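Local coordinates for protein probable benzoylformate decarboxylase (Rhodococcus jostii, PDB 7ORX) that binds thiamine diphosphate together with a sodium ion and belongs to the family of thiamine diphosphate-dependent enzymes, at residues C[84-89]-C[401-406]; C[241-246]-C[390-395]; C[374-379]-C[397-402]; C[426-431]-C[452-457]. One frame throughout, in Å; residues are numbered along the deposited sequence.

Interaction 1 of 4, residues C[84-89]-C[401-406]. With TPP (thiamine diphosphate), chain I.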
loop_
_atom_site.group_PDB
_atom_site.type_symbol
_atom_site.label_atom_id
_atom_site.label_comp_id
_atom_site.label_asym_id
_atom_site.label_seq_id
_atom_site.Cartn_x
_atom_site.Cartn_y
_atom_site.Cartn_z
ATOM N N ALA C 84 8.690 13.320 -11.380
ATOM C CA ALA C 84 8.888 13.140 -12.832
ATOM C C ALA C 84 8.029 11.971 -13.314
ATOM O O ALA C 84 7.402 12.097 -14.356
ATOM C CB ALA C 84 10.344 12.960 -13.104
ATOM N N LEU C 85 7.954 10.917 -12.508
ATOM C CA LEU C 85 7.289 9.632 -12.846
ATOM C C LEU C 85 5.795 9.861 -13.089
ATOM O O LEU C 85 5.235 9.135 -13.907
ATOM C CB LEU C 85 7.536 8.661 -11.690
ATOM C CG LEU C 85 7.790 7.220 -12.058
ATOM C CD1 LEU C 85 8.493 7.074 -13.401
ATOM C CD2 LEU C 85 8.582 6.553 -10.952
ATOM N N THR C 86 5.178 10.839 -12.424
ATOM C CA THR C 86 3.753 11.196 -12.652
ATOM C C THR C 86 3.540 11.525 -14.136
ATOM O O THR C 86 2.490 11.144 -14.681
ATOM C CB THR C 86 3.284 12.384 -11.790
ATOM O OG1 THR C 86 3.928 13.634 -12.150
ATOM C CG2 THR C 86 3.425 12.079 -10.307
ATOM N N ASN C 87 4.463 12.260 -14.759
ATOM C CA ASN C 87 4.293 12.664 -16.173
ATOM C C ASN C 87 4.295 11.393 -17.020
ATOM O O ASN C 87 3.484 11.307 -17.940
ATOM C CB ASN C 87 5.334 13.705 -16.617
ATOM C CG ASN C 87 4.984 15.089 -16.100
ATOM O OD1 ASN C 87 3.837 15.522 -16.162
ATOM N ND2 ASN C 87 5.956 15.804 -15.576
ATOM N N SER C 88 5.156 10.429 -16.671
ATOM C CA SER C 88 5.326 9.154 -17.422
ATOM C C SER C 88 4.011 8.367 -17.443
ATOM O O SER C 88 3.653 7.833 -18.503
ATOM C CB SER C 88 6.454 8.380 -16.851
ATOM O OG SER C 88 7.600 9.243 -16.712
ATOM N N VAL C 89 3.280 8.400 -16.332
ATOM C CA VAL C 89 1.978 7.710 -16.199
ATOM C C VAL C 89 1.017 8.282 -17.239
ATOM O O VAL C 89 0.481 7.505 -18.048
ATOM C CB VAL C 89 1.457 7.807 -14.752
ATOM C CG1 VAL C 89 -0.019 7.508 -14.621
ATOM C CG2 VAL C 89 2.273 6.905 -13.832
ATOM N N PRO C 401 4.381 18.449 -20.415
ATOM C CA PRO C 401 4.240 17.505 -19.316
ATOM C C PRO C 401 2.788 17.057 -19.138
ATOM O O PRO C 401 1.943 17.906 -18.909
ATOM C CB PRO C 401 4.725 18.288 -18.075
ATOM C CG PRO C 401 4.740 19.728 -18.501
ATOM C CD PRO C 401 5.018 19.697 -19.981
ATOM N N ALA C 402 2.547 15.749 -19.165
ATOM C CA ALA C 402 1.184 15.177 -19.253
ATOM C C ALA C 402 0.459 15.242 -17.911
ATOM O O ALA C 402 -0.737 15.052 -17.933
ATOM C CB ALA C 402 1.215 13.777 -19.830
ATOM N N SER C 403 1.120 15.515 -16.798
ATOM C CA SER C 403 0.408 15.787 -15.521
ATOM C C SER C 403 0.821 17.158 -14.976
ATOM O O SER C 403 0.652 17.408 -13.792
ATOM C CB SER C 403 0.632 14.702 -14.506
ATOM O OG SER C 403 1.842 14.942 -13.794
ATOM N N GLY C 404 1.325 18.034 -15.835
ATOM C CA GLY C 404 1.792 19.382 -15.452
ATOM C C GLY C 404 2.775 19.340 -14.298
ATOM O O GLY C 404 2.932 20.353 -13.626
ATOM N N GLY C 405 3.409 18.190 -14.071
ATOM C CA GLY C 405 4.579 18.070 -13.188
ATOM C C GLY C 405 5.731 18.861 -13.760
ATOM O O GLY C 405 6.233 18.467 -14.831
ATOM N N LEU C 406 6.096 19.978 -13.135
ATOM C CA LEU C 406 7.171 20.834 -13.713
ATOM C C LEU C 406 8.514 20.159 -13.448
ATOM O O LEU C 406 8.601 19.352 -12.515
ATOM C CB LEU C 406 7.116 22.264 -13.180
ATOM C CG LEU C 406 5.873 23.058 -13.583
ATOM C CD1 LEU C 406 6.050 24.519 -13.196
ATOM C CD2 LEU C 406 5.567 22.912 -15.077
HETATM N "N1'" TPP I . 5.371 22.393 -8.689
HETATM C "C2'" TPP I . 5.419 21.460 -9.647
HETATM C CM2 TPP I . 6.436 20.373 -9.522
HETATM N "N3'" TPP I . 4.612 21.420 -10.708
HETATM C "C4'" TPP I . 3.683 22.383 -10.816
HETATM N "N4'" TPP I . 2.883 22.312 -11.889
HETATM C "C5'" TPP I . 3.562 23.423 -9.864
HETATM C "C6'" TPP I . 4.445 23.353 -8.803
HETATM C "C7'" TPP I . 2.537 24.541 -9.975
HETATM N N3 TPP I . 2.788 25.473 -11.101
HETATM C C2 TPP I . 2.007 25.501 -12.185
HETATM S S1 TPP I . 2.450 26.722 -13.305
HETATM C C5 TPP I . 3.737 27.199 -12.238
HETATM C C4 TPP I . 3.838 26.392 -11.150
HETATM C CM4 TPP I . 4.897 26.477 -10.090
HETATM C C6 TPP I . 4.562 28.421 -12.533
HETATM C C7 TPP I . 5.703 28.163 -13.473
HETATM O O7 TPP I . 5.558 29.094 -14.561
HETATM P PA TPP I . 6.779 29.434 -15.533
HETATM O O1A TPP I . 7.665 28.313 -15.967
HETATM O O2A TPP I . 7.462 30.573 -14.854
HETATM O O3A TPP I . 5.880 29.909 -16.772
HETATM P PB TPP I . 4.771 31.101 -16.841
HETATM O O1B TPP I . 4.243 31.162 -18.265
HETATM O O2B TPP I . 3.699 30.780 -15.822
HETATM O O3B TPP I . 5.555 32.340 -16.468
#
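Behind the thiamine diphosphate site, the amide of Asn-87 on helix 82-90 holds the loop after strand 398-399, which carries the pocket residues Gly-404 and Leu-406. This loop begins with a type I beta turn from Pro-401 to Gly-404. Asn-87 CG lies anti to the carbonyl carbon (chi1 -77°), beside the backbone N. OD1 accepts Ser-403 N at 2.8 Å, with the donor in the carbonyl plane. A second, weak bond reaches OD1 from Gly-405 N. On the other branch, ND2 donates to Gly-405 O at 2.8 Å, and that oxygen lies close to the amide plane. Both branches are used, and the flip of the amide is fixed. Pro-401 lies alongside Asn-87, with CB 3.5 Å from OD1. Beside them the hydroxyls Thr-86 OG1 and Ser-403 OG stand 3.0 Å apart, and the settled partner of Thr-86 OG1 is Gly-83 O. On the aminopyrimidine of thiamine diphosphate, N3' accepts Leu-406 N at 3.2 Å and N4' donates almost straight to Gly-404 O (2.6 Å, 172°).

Interaction 2 of 4, residues C[241-246]-C[390-395]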
loop_
_atom_site.group_PDB
_atom_site.type_symbol
_atom_site.label_atom_id
_atom_site.label_comp_id
_atom_site.label_asym_id
_atom_site.label_seq_id
_atom_site.Cartn_x
_atom_site.Cartn_y
_atom_site.Cartn_z
ATOM N N SER C 241 -0.528 17.096 -24.219
ATOM C CA SER C 241 0.891 16.776 -23.975
ATOM C C SER C 241 1.541 16.497 -25.328
ATOM O O SER C 241 2.746 16.466 -25.337
ATOM C CB SER C 241 0.954 15.566 -23.052
ATOM O OG SER C 241 -0.005 14.578 -23.482
ATOM N N ARG C 242 0.762 16.212 -26.392
ATOM C CA ARG C 242 1.313 15.979 -27.748
ATOM C C ARG C 242 0.423 16.673 -28.770
ATOM O O ARG C 242 -0.685 17.065 -28.429
ATOM C CB ARG C 242 1.419 14.489 -28.032
ATOM C CG ARG C 242 2.226 13.740 -26.972
ATOM C CD ARG C 242 2.321 12.246 -27.278
ATOM N NE ARG C 242 3.121 11.995 -28.464
ATOM C CZ ARG C 242 3.919 10.969 -28.641
ATOM N NH1 ARG C 242 4.041 10.060 -27.692
ATOM N NH2 ARG C 242 4.621 10.860 -29.759
ATOM N N CYS C 243 0.895 16.833 -29.984
ATOM C CA CYS C 243 0.090 17.408 -31.066
ATOM C C CYS C 243 -0.235 16.306 -32.066
ATOM O O CYS C 243 0.652 15.782 -32.731
ATOM C CB CYS C 243 0.837 18.516 -31.782
ATOM S SG CYS C 243 -0.123 19.148 -33.179
ATOM N N PRO C 244 -1.496 15.873 -32.138
ATOM C CA PRO C 244 -1.880 14.758 -32.987
ATOM C C PRO C 244 -2.336 15.095 -34.405
ATOM O O PRO C 244 -2.839 14.224 -35.116
ATOM C CB PRO C 244 -3.080 14.200 -32.216
ATOM C CG PRO C 244 -3.723 15.438 -31.660
ATOM C CD PRO C 244 -2.556 16.282 -31.225
ATOM N N PHE C 245 -2.164 16.334 -34.825
ATOM C CA PHE C 245 -2.751 16.770 -36.117
ATOM C C PHE C 245 -1.991 17.965 -36.653
ATOM O O PHE C 245 -1.525 18.779 -35.867
ATOM C CB PHE C 245 -4.197 17.170 -35.861
ATOM C CG PHE C 245 -5.069 17.160 -37.072
ATOM C CD1 PHE C 245 -5.570 15.968 -37.558
ATOM C CD2 PHE C 245 -5.447 18.341 -37.668
ATOM C CE1 PHE C 245 -6.400 15.949 -38.662
ATOM C CE2 PHE C 245 -6.293 18.324 -38.771
ATOM C CZ PHE C 245 -6.758 17.124 -39.281
ATOM N N PRO C 246 -1.881 18.134 -37.984
ATOM C CA PRO C 246 -1.238 19.332 -38.538
ATOM C C PRO C 246 -2.004 20.608 -38.122
ATOM O O PRO C 246 -3.170 20.675 -38.349
ATOM C CB PRO C 246 -1.262 19.104 -40.064
ATOM C CG PRO C 246 -1.735 17.695 -40.315
ATOM C CD PRO C 246 -2.358 17.206 -39.013
ATOM N N MET C 390 1.860 28.642 -34.096
ATOM C CA MET C 390 2.863 27.630 -34.526
ATOM C C MET C 390 2.357 26.814 -35.705
ATOM O O MET C 390 1.119 26.614 -35.778
ATOM C CB MET C 390 3.212 26.710 -33.362
ATOM C CG MET C 390 3.982 27.453 -32.289
ATOM S SD MET C 390 5.567 27.994 -32.906
ATOM C CE MET C 390 6.559 26.609 -32.379
ATOM N N ASP C 391 3.293 26.389 -36.579
ATOM C CA ASP C 391 3.013 25.551 -37.790
ATOM C C ASP C 391 3.701 24.196 -37.622
ATOM O O ASP C 391 4.773 23.994 -38.183
ATOM C CB ASP C 391 3.432 26.220 -39.109
ATOM C CG ASP C 391 3.120 25.452 -40.394
ATOM O OD1 ASP C 391 2.542 24.338 -40.322
ATOM O OD2 ASP C 391 3.472 25.975 -41.476
ATOM N N LEU C 392 3.041 23.301 -36.908
ATOM C CA LEU C 392 3.473 21.900 -36.635
ATOM C C LEU C 392 2.832 20.992 -37.673
ATOM O O LEU C 392 1.620 21.069 -37.821
ATOM C CB LEU C 392 2.980 21.530 -35.237
ATOM C CG LEU C 392 3.800 22.026 -34.051
ATOM C CD1 LEU C 392 4.489 23.318 -34.344
ATOM C CD2 LEU C 392 2.932 22.188 -32.822
ATOM N N SER C 393 3.585 20.153 -38.374
ATOM C CA SER C 393 2.996 19.353 -39.487
ATOM C C SER C 393 3.527 17.919 -39.568
ATOM O O SER C 393 3.209 17.261 -40.545
ATOM C CB SER C 393 3.182 20.079 -40.805
ATOM O OG SER C 393 4.546 20.146 -41.168
ATOM N N HIS C 394 4.396 17.513 -38.648
ATOM C CA HIS C 394 5.087 16.201 -38.601
ATOM C C HIS C 394 4.716 15.497 -37.306
ATOM O O HIS C 394 4.487 16.210 -36.271
ATOM C CB HIS C 394 6.622 16.313 -38.713
ATOM C CG HIS C 394 7.088 16.661 -40.092
ATOM N ND1 HIS C 394 7.058 17.971 -40.561
ATOM C CD2 HIS C 394 7.598 15.910 -41.099
ATOM C CE1 HIS C 394 7.519 18.010 -41.797
ATOM N NE2 HIS C 394 7.850 16.749 -42.155
ATOM N N GLN C 395 4.661 14.156 -37.345
ATOM C CA GLN C 395 4.536 13.331 -36.121
ATOM C C GLN C 395 5.550 13.854 -35.091
ATOM O O GLN C 395 6.646 14.277 -35.469
ATOM C CB GLN C 395 4.780 11.864 -36.494
ATOM C CG GLN C 395 4.524 10.874 -35.385
ATOM C CD GLN C 395 5.623 10.824 -34.355
ATOM O OE1 GLN C 395 5.354 10.464 -33.206
ATOM N NE2 GLN C 395 6.853 11.167 -34.739
#
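Arg-242 and Gln-395 cross obliquely, with guanidinium and amide planes 63° apart. Gln-395 OE1 comes to the edge of the guanidinium, near its plane, and stops 3.5 Å from Arg-242 NH2. This is a polar approach and not a hydrogen bond. The Gln-395 chain bends at chi2 (-77°), which turns CD back from the outward course of CB. The main charge partner of Arg-242 is Asp-215, which forms a salt bridge with NE. Deeper in, Cys-243 points at the other loop, and its SG meets Leu-392 CD2 at 4.3 Å. Tyr-398 packs against both side chains, on the cysteine side through Cys-243 CB. At the far end the backbone does the touching. Pro-246 CA sends a CA-H...O contact to Leu-392 O at 3.4 Å, and the proline CB lies 4.3 Å from Ser-393 CA. Thr-247 OG1 bonds to Met-390 O and Leu-392 N, fastening the same edge. Two loops meeting in this way join the central domain to the C-terminal thiamine diphosphate-binding domain of this three-domain enzyme.

Interaction 3 of 4, residues C[374-379]-C[397-402]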
loop_
_atom_site.group_PDB
_atom_site.type_symbol
_atom_site.label_atom_id
_atom_site.label_comp_id
_atom_site.label_asym_id
_atom_site.label_seq_id
_atom_site.Cartn_x
_atom_site.Cartn_y
_atom_site.Cartn_z
ATOM N N ILE C 374 11.063 19.721 -33.362
ATOM C CA ILE C 374 10.303 19.154 -32.217
ATOM C C ILE C 374 10.258 20.196 -31.100
ATOM O O ILE C 374 11.340 20.606 -30.679
ATOM C CB ILE C 374 11.021 17.888 -31.707
ATOM C CG1 ILE C 374 11.080 16.812 -32.790
ATOM C CG2 ILE C 374 10.383 17.379 -30.429
ATOM C CD1 ILE C 374 11.848 15.607 -32.413
ATOM N N TYR C 375 9.086 20.589 -30.598
ATOM C CA TYR C 375 9.016 21.587 -29.505
ATOM C C TYR C 375 8.710 20.884 -28.195
ATOM O O TYR C 375 7.658 20.293 -28.100
ATOM C CB TYR C 375 8.002 22.693 -29.815
ATOM C CG TYR C 375 8.338 23.462 -31.068
ATOM C CD1 TYR C 375 9.246 24.504 -31.071
ATOM C CD2 TYR C 375 7.798 23.094 -32.279
ATOM C CE1 TYR C 375 9.559 25.190 -32.243
ATOM C CE2 TYR C 375 8.110 23.747 -33.452
ATOM C CZ TYR C 375 8.981 24.810 -33.445
ATOM O OH TYR C 375 9.254 25.433 -34.633
ATOM N N VAL C 376 9.588 20.998 -27.211
ATOM C CA VAL C 376 9.266 20.569 -25.828
ATOM C C VAL C 376 8.899 21.819 -25.025
ATOM O O VAL C 376 9.791 22.603 -24.684
ATOM C CB VAL C 376 10.418 19.784 -25.195
ATOM C CG1 VAL C 376 10.158 19.437 -23.746
ATOM C CG2 VAL C 376 10.732 18.518 -25.975
ATOM N N ASN C 377 7.611 21.975 -24.742
ATOM C CA ASN C 377 6.957 23.144 -24.111
ATOM C C ASN C 377 6.770 22.911 -22.617
ATOM O O ASN C 377 6.213 21.908 -22.259
ATOM C CB ASN C 377 5.582 23.344 -24.734
ATOM C CG ASN C 377 5.002 24.690 -24.408
ATOM O OD1 ASN C 377 5.043 25.111 -23.263
ATOM N ND2 ASN C 377 4.511 25.397 -25.407
ATOM N N GLU C 378 7.193 23.829 -21.768
ATOM C CA GLU C 378 6.841 23.817 -20.330
ATOM C C GLU C 378 6.720 25.274 -19.907
ATOM O O GLU C 378 7.524 25.745 -19.110
ATOM C CB GLU C 378 7.876 23.024 -19.544
ATOM C CG GLU C 378 7.438 22.727 -18.113
ATOM C CD GLU C 378 8.395 21.813 -17.340
ATOM O OE1 GLU C 378 8.014 20.599 -17.119
ATOM O OE2 GLU C 378 9.550 22.268 -17.017
ATOM N N SER C 379 5.796 25.975 -20.546
ATOM C CA SER C 379 5.567 27.442 -20.419
ATOM C C SER C 379 4.073 27.599 -20.190
ATOM O O SER C 379 3.304 27.542 -21.193
ATOM C CB SER C 379 6.024 28.203 -21.633
ATOM O OG SER C 379 5.801 29.600 -21.475
ATOM N N SER C 397 5.952 16.455 -33.007
ATOM C CA SER C 397 6.393 17.864 -33.093
ATOM C C SER C 397 6.175 18.655 -31.801
ATOM O O SER C 397 6.763 19.750 -31.715
ATOM C CB SER C 397 5.731 18.546 -34.230
ATOM O OG SER C 397 6.159 17.965 -35.447
ATOM N N TYR C 398 5.411 18.144 -30.836
ATOM C CA TYR C 398 5.056 18.838 -29.572
ATOM C C TYR C 398 5.007 17.827 -28.414
ATOM O O TYR C 398 4.352 16.797 -28.546
ATOM C CB TYR C 398 3.705 19.540 -29.724
ATOM C CG TYR C 398 3.273 20.368 -28.540
ATOM C CD1 TYR C 398 3.708 21.664 -28.399
ATOM C CD2 TYR C 398 2.442 19.874 -27.551
ATOM C CE1 TYR C 398 3.340 22.442 -27.324
ATOM C CE2 TYR C 398 2.066 20.641 -26.453
ATOM C CZ TYR C 398 2.516 21.935 -26.352
ATOM O OH TYR C 398 2.188 22.730 -25.293
ATOM N N TYR C 399 5.680 18.155 -27.319
ATOM C CA TYR C 399 5.589 17.469 -26.012
ATOM C C TYR C 399 5.418 18.544 -24.930
ATOM O O TYR C 399 6.088 19.529 -24.950
ATOM C CB TYR C 399 6.807 16.573 -25.756
ATOM C CG TYR C 399 7.000 15.570 -26.849
ATOM C CD1 TYR C 399 6.269 14.418 -26.891
ATOM C CD2 TYR C 399 7.857 15.808 -27.895
ATOM C CE1 TYR C 399 6.401 13.493 -27.917
ATOM C CE2 TYR C 399 7.998 14.913 -28.942
ATOM C CZ TYR C 399 7.277 13.746 -28.942
ATOM O OH TYR C 399 7.464 12.920 -29.982
ATOM N N PHE C 400 4.503 18.302 -23.997
ATOM C CA PHE C 400 4.219 19.130 -22.803
ATOM C C PHE C 400 3.975 18.142 -21.657
ATOM O O PHE C 400 3.389 17.098 -21.855
ATOM C CB PHE C 400 3.036 20.058 -23.121
ATOM C CG PHE C 400 2.585 20.918 -21.975
ATOM C CD1 PHE C 400 1.894 20.395 -20.916
ATOM C CD2 PHE C 400 2.889 22.265 -21.932
ATOM C CE1 PHE C 400 1.502 21.191 -19.849
ATOM C CE2 PHE C 400 2.517 23.062 -20.858
ATOM C CZ PHE C 400 1.842 22.516 -19.802
ATOM N N PRO C 401 4.381 18.449 -20.415
ATOM C CA PRO C 401 4.240 17.505 -19.316
ATOM C C PRO C 401 2.788 17.057 -19.138
ATOM O O PRO C 401 1.943 17.906 -18.909
ATOM C CB PRO C 401 4.725 18.288 -18.075
ATOM C CG PRO C 401 4.740 19.728 -18.501
ATOM C CD PRO C 401 5.018 19.697 -19.981
ATOM N N ALA C 402 2.547 15.749 -19.165
ATOM C CA ALA C 402 1.184 15.177 -19.253
ATOM C C ALA C 402 0.459 15.242 -17.911
ATOM O O ALA C 402 -0.737 15.052 -17.933
ATOM C CB ALA C 402 1.215 13.777 -19.830
#
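Strands 374-378 and 398-399 run parallel, joined by three backbone bonds: Tyr-375 N to Ser-397 O (2.7 Å), Tyr-399 N to Tyr-375 O (3.0 Å) and Asn-377 N to Tyr-399 O (2.9 Å). Tyr-375 and Tyr-398 point to one face of the sheet, Val-376 and Tyr-399 to the other. On the latter side Ile-374 CG2 meets the edge of the Tyr-399 ring in its plane, 3.7 Å from CE2. On the former, Tyr-398 has CG anti to the backbone N (chi1 -176°), and its OH lies 3.5 Å from Asn-377 CB. Ring and amide planes stand 60° apart. Trp-387 and Phe-386 also meet this ring. Asn-377 OD1 accepts Ser-379 N at 2.9 Å, an Asx turn that bends the chain as it leaves the strand toward thiamine diphosphate. The same OD1 lies at the edge of the Phe-400 ring, 3.8 Å from CD2. Beyond it, Pro-401 CG packs 3.7 Å from Glu-378 OE1, an oxygen that accepts Phe-408 N. Helix 383-389 links the two strands, so the contact belongs to a beta-alpha-beta unit at the edge of a parallel sheet.

Interaction 4 of 4, residues C[426-431]-C[452-457]. With NA (sodium ion), chain J; TPP (thiamine diphosphate), chain I.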
loop_
_atom_site.group_PDB
_atom_site.type_symbol
_atom_site.label_atom_id
_atom_site.label_comp_id
_atom_site.label_asym_id
_atom_site.label_seq_id
_atom_site.Cartn_x
_atom_site.Cartn_y
_atom_site.Cartn_z
ATOM N N ILE C 426 13.649 22.128 -29.908
ATOM C CA ILE C 426 13.613 23.474 -29.291
ATOM C C ILE C 426 12.816 23.383 -28.003
ATOM O O ILE C 426 11.647 23.067 -28.072
ATOM C CB ILE C 426 13.011 24.474 -30.289
ATOM C CG1 ILE C 426 13.752 24.397 -31.622
ATOM C CG2 ILE C 426 13.036 25.868 -29.716
ATOM C CD1 ILE C 426 13.067 25.118 -32.748
ATOM N N GLY C 427 13.442 23.653 -26.872
ATOM C CA GLY C 427 12.771 23.773 -25.567
ATOM C C GLY C 427 12.205 25.165 -25.401
ATOM O O GLY C 427 12.939 26.140 -25.701
ATOM N N LEU C 428 10.936 25.279 -25.013
ATOM C CA LEU C 428 10.334 26.570 -24.650
ATOM C C LEU C 428 9.889 26.474 -23.204
ATOM O O LEU C 428 8.806 25.948 -22.976
ATOM C CB LEU C 428 9.160 26.812 -25.590
ATOM C CG LEU C 428 9.507 26.852 -27.070
ATOM C CD1 LEU C 428 8.227 26.637 -27.869
ATOM C CD2 LEU C 428 10.196 28.184 -27.444
ATOM N N ILE C 429 10.739 26.904 -22.289
ATOM C CA ILE C 429 10.609 26.655 -20.831
ATOM C C ILE C 429 10.340 28.006 -20.203
ATOM O O ILE C 429 11.009 28.942 -20.585
ATOM C CB ILE C 429 11.925 26.056 -20.298
ATOM C CG1 ILE C 429 12.472 24.943 -21.201
ATOM C CG2 ILE C 429 11.800 25.603 -18.855
ATOM C CD1 ILE C 429 11.472 23.894 -21.582
ATOM N N GLY C 430 9.422 28.097 -19.254
ATOM C CA GLY C 430 9.311 29.312 -18.434
ATOM C C GLY C 430 10.468 29.445 -17.460
ATOM O O GLY C 430 11.110 28.436 -17.171
ATOM N N ASP C 431 10.670 30.639 -16.902
ATOM C CA ASP C 431 11.690 30.898 -15.851
ATOM C C ASP C 431 11.376 30.117 -14.566
ATOM O O ASP C 431 12.316 29.749 -13.833
ATOM C CB ASP C 431 11.856 32.405 -15.607
ATOM C CG ASP C 431 10.654 33.185 -15.068
ATOM O OD1 ASP C 431 9.457 32.849 -15.450
ATOM O OD2 ASP C 431 10.929 34.134 -14.281
ATOM N N VAL C 452 18.361 23.362 -28.492
ATOM C CA VAL C 452 18.167 24.803 -28.229
ATOM C C VAL C 452 17.130 24.976 -27.118
ATOM O O VAL C 452 16.000 24.500 -27.293
ATOM C CB VAL C 452 17.737 25.479 -29.533
ATOM C CG1 VAL C 452 17.506 26.974 -29.314
ATOM C CG2 VAL C 452 18.746 25.160 -30.646
ATOM N N ILE C 453 17.517 25.638 -26.034
ATOM C CA ILE C 453 16.648 25.935 -24.868
ATOM C C ILE C 453 16.334 27.437 -24.862
ATOM O O ILE C 453 17.258 28.246 -24.737
ATOM C CB ILE C 453 17.357 25.482 -23.585
ATOM C CG1 ILE C 453 17.676 23.983 -23.612
ATOM C CG2 ILE C 453 16.545 25.816 -22.355
ATOM C CD1 ILE C 453 16.465 23.103 -23.663
ATOM N N ILE C 454 15.061 27.793 -24.980
ATOM C CA ILE C 454 14.581 29.190 -24.867
ATOM C C ILE C 454 13.861 29.321 -23.538
ATOM O O ILE C 454 12.806 28.702 -23.373
ATOM C CB ILE C 454 13.669 29.532 -26.043
ATOM C CG1 ILE C 454 14.425 29.408 -27.362
ATOM C CG2 ILE C 454 13.072 30.897 -25.853
ATOM C CD1 ILE C 454 13.525 29.512 -28.592
ATOM N N ILE C 455 14.443 30.059 -22.609
ATOM C CA ILE C 455 13.795 30.400 -21.316
ATOM C C ILE C 455 12.908 31.611 -21.590
ATOM O O ILE C 455 13.451 32.590 -21.999
ATOM C CB ILE C 455 14.852 30.717 -20.247
ATOM C CG1 ILE C 455 15.865 29.586 -20.040
ATOM C CG2 ILE C 455 14.177 31.091 -18.956
ATOM C CD1 ILE C 455 15.251 28.251 -19.789
ATOM N N LEU C 456 11.598 31.517 -21.433
ATOM C CA LEU C 456 10.697 32.676 -21.475
ATOM C C LEU C 456 10.664 33.202 -20.056
ATOM O O LEU C 456 10.023 32.561 -19.229
ATOM C CB LEU C 456 9.301 32.268 -21.908
ATOM C CG LEU C 456 9.146 31.984 -23.391
ATOM C CD1 LEU C 456 9.744 30.659 -23.743
ATOM C CD2 LEU C 456 7.693 31.922 -23.792
ATOM N N ASN C 457 11.399 34.282 -19.799
ATOM C CA ASN C 457 11.597 34.848 -18.447
ATOM C C ASN C 457 10.676 36.054 -18.259
ATOM O O ASN C 457 11.061 37.150 -18.720
ATOM C CB ASN C 457 13.048 35.273 -18.231
ATOM C CG ASN C 457 13.275 35.845 -16.844
ATOM O OD1 ASN C 457 12.320 36.141 -16.128
ATOM N ND2 ASN C 457 14.532 35.967 -16.445
HETATM NA NA NA J . 7.320 32.932 -15.643
HETATM N "N1'" TPP I . 5.371 22.393 -8.689
HETATM C "C2'" TPP I . 5.419 21.460 -9.647
HETATM C CM2 TPP I . 6.436 20.373 -9.522
HETATM N "N3'" TPP I . 4.612 21.420 -10.708
HETATM C "C4'" TPP I . 3.683 22.383 -10.816
HETATM N "N4'" TPP I . 2.883 22.312 -11.889
HETATM C "C5'" TPP I . 3.562 23.423 -9.864
HETATM C "C6'" TPP I . 4.445 23.353 -8.803
HETATM C "C7'" TPP I . 2.537 24.541 -9.975
HETATM N N3 TPP I . 2.788 25.473 -11.101
HETATM C C2 TPP I . 2.007 25.501 -12.185
HETATM S S1 TPP I . 2.450 26.722 -13.305
HETATM C C5 TPP I . 3.737 27.199 -12.238
HETATM C C4 TPP I . 3.838 26.392 -11.150
HETATM C CM4 TPP I . 4.897 26.477 -10.090
HETATM C C6 TPP I . 4.562 28.421 -12.533
HETATM C C7 TPP I . 5.703 28.163 -13.473
HETATM O O7 TPP I . 5.558 29.094 -14.561
HETATM P PA TPP I . 6.779 29.434 -15.533
HETATM O O1A TPP I . 7.665 28.313 -15.967
HETATM O O2A TPP I . 7.462 30.573 -14.854
HETATM O O3A TPP I . 5.880 29.909 -16.772
HETATM P PB TPP I . 4.771 31.101 -16.841
HETATM O O1B TPP I . 4.243 31.162 -18.265
HETATM O O2B TPP I . 3.699 30.780 -15.822
HETATM O O3B TPP I . 5.555 32.340 -16.468
HETATM O O HOH W 1 7.871 32.615 -17.923
#
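Strands 425-430 and 452-457 are parallel neighbours in a beta-alpha-beta unit completed by helix 440-447. Their ends carry the GDG (Gly-430, Asp-431, Gly-432) and NN (Asn-457, Asn-458) parts of the family's thiamine diphosphate motif. The strands are stitched by four good backbone bonds and a weak fifth, Asp-431 N to Leu-456 O. On one face the side chains interlock. Ile-454 CD1 fits between Ile-426 CG2 and Leu-428 CD2, 3.8 Å from each. Ile-454 lies alongside both partners and points the same way. Leu-456 CD1 fills the next notch, 4.3 Å from Leu-428 CB. Helices 358-368 and 503-515 pack over this face. On the other face Ile-453 CD1 takes up space beside Gly-427 that a side chain there would need. Ile-455 CD1 then settles against Ile-429 CB at 4.0 Å. The bare Gly-430 lets the diphosphate come close, with thiamine diphosphate O1A 3.1 Å from its CA. Asp-431 and Asn-457 cross at about a right angle; the asparagine's own bonds go to Glu-523 and Gly-459. Asp-431 OD1 binds the sodium ion at 2.1 Å. Thiamine diphosphate O2A and O3B, Asn-458 OD1 and Thr-460 O also bind it. The sixth ligand is a water, 2.4 Å from the sodium, which donates to Leu-456 O.

Interactions 3 and 4 share one parallel sheet. Their centres are 11 Å apart, and strands 374-378 and 425-430 lie side by side, with Ile-374 O near Ile-426 N. Interaction 1 continues from interaction 3 through Pro-401 and Ala-402, the start of the loop that meets the aminopyrimidine. It joins the N-terminal and C-terminal domains. Interaction 2 joins the central domain to the same edge of the sheet, 10 Å from interaction 3. Along the chain, interactions 2 and 3 cross, and interaction 4 follows the other three. Interactions 1 and 4, centres 18 Å apart, meet the aminopyrimidine and the diphosphate, so both ends of thiamine diphosphate touch strand ends or following loops of the C-terminal sheet.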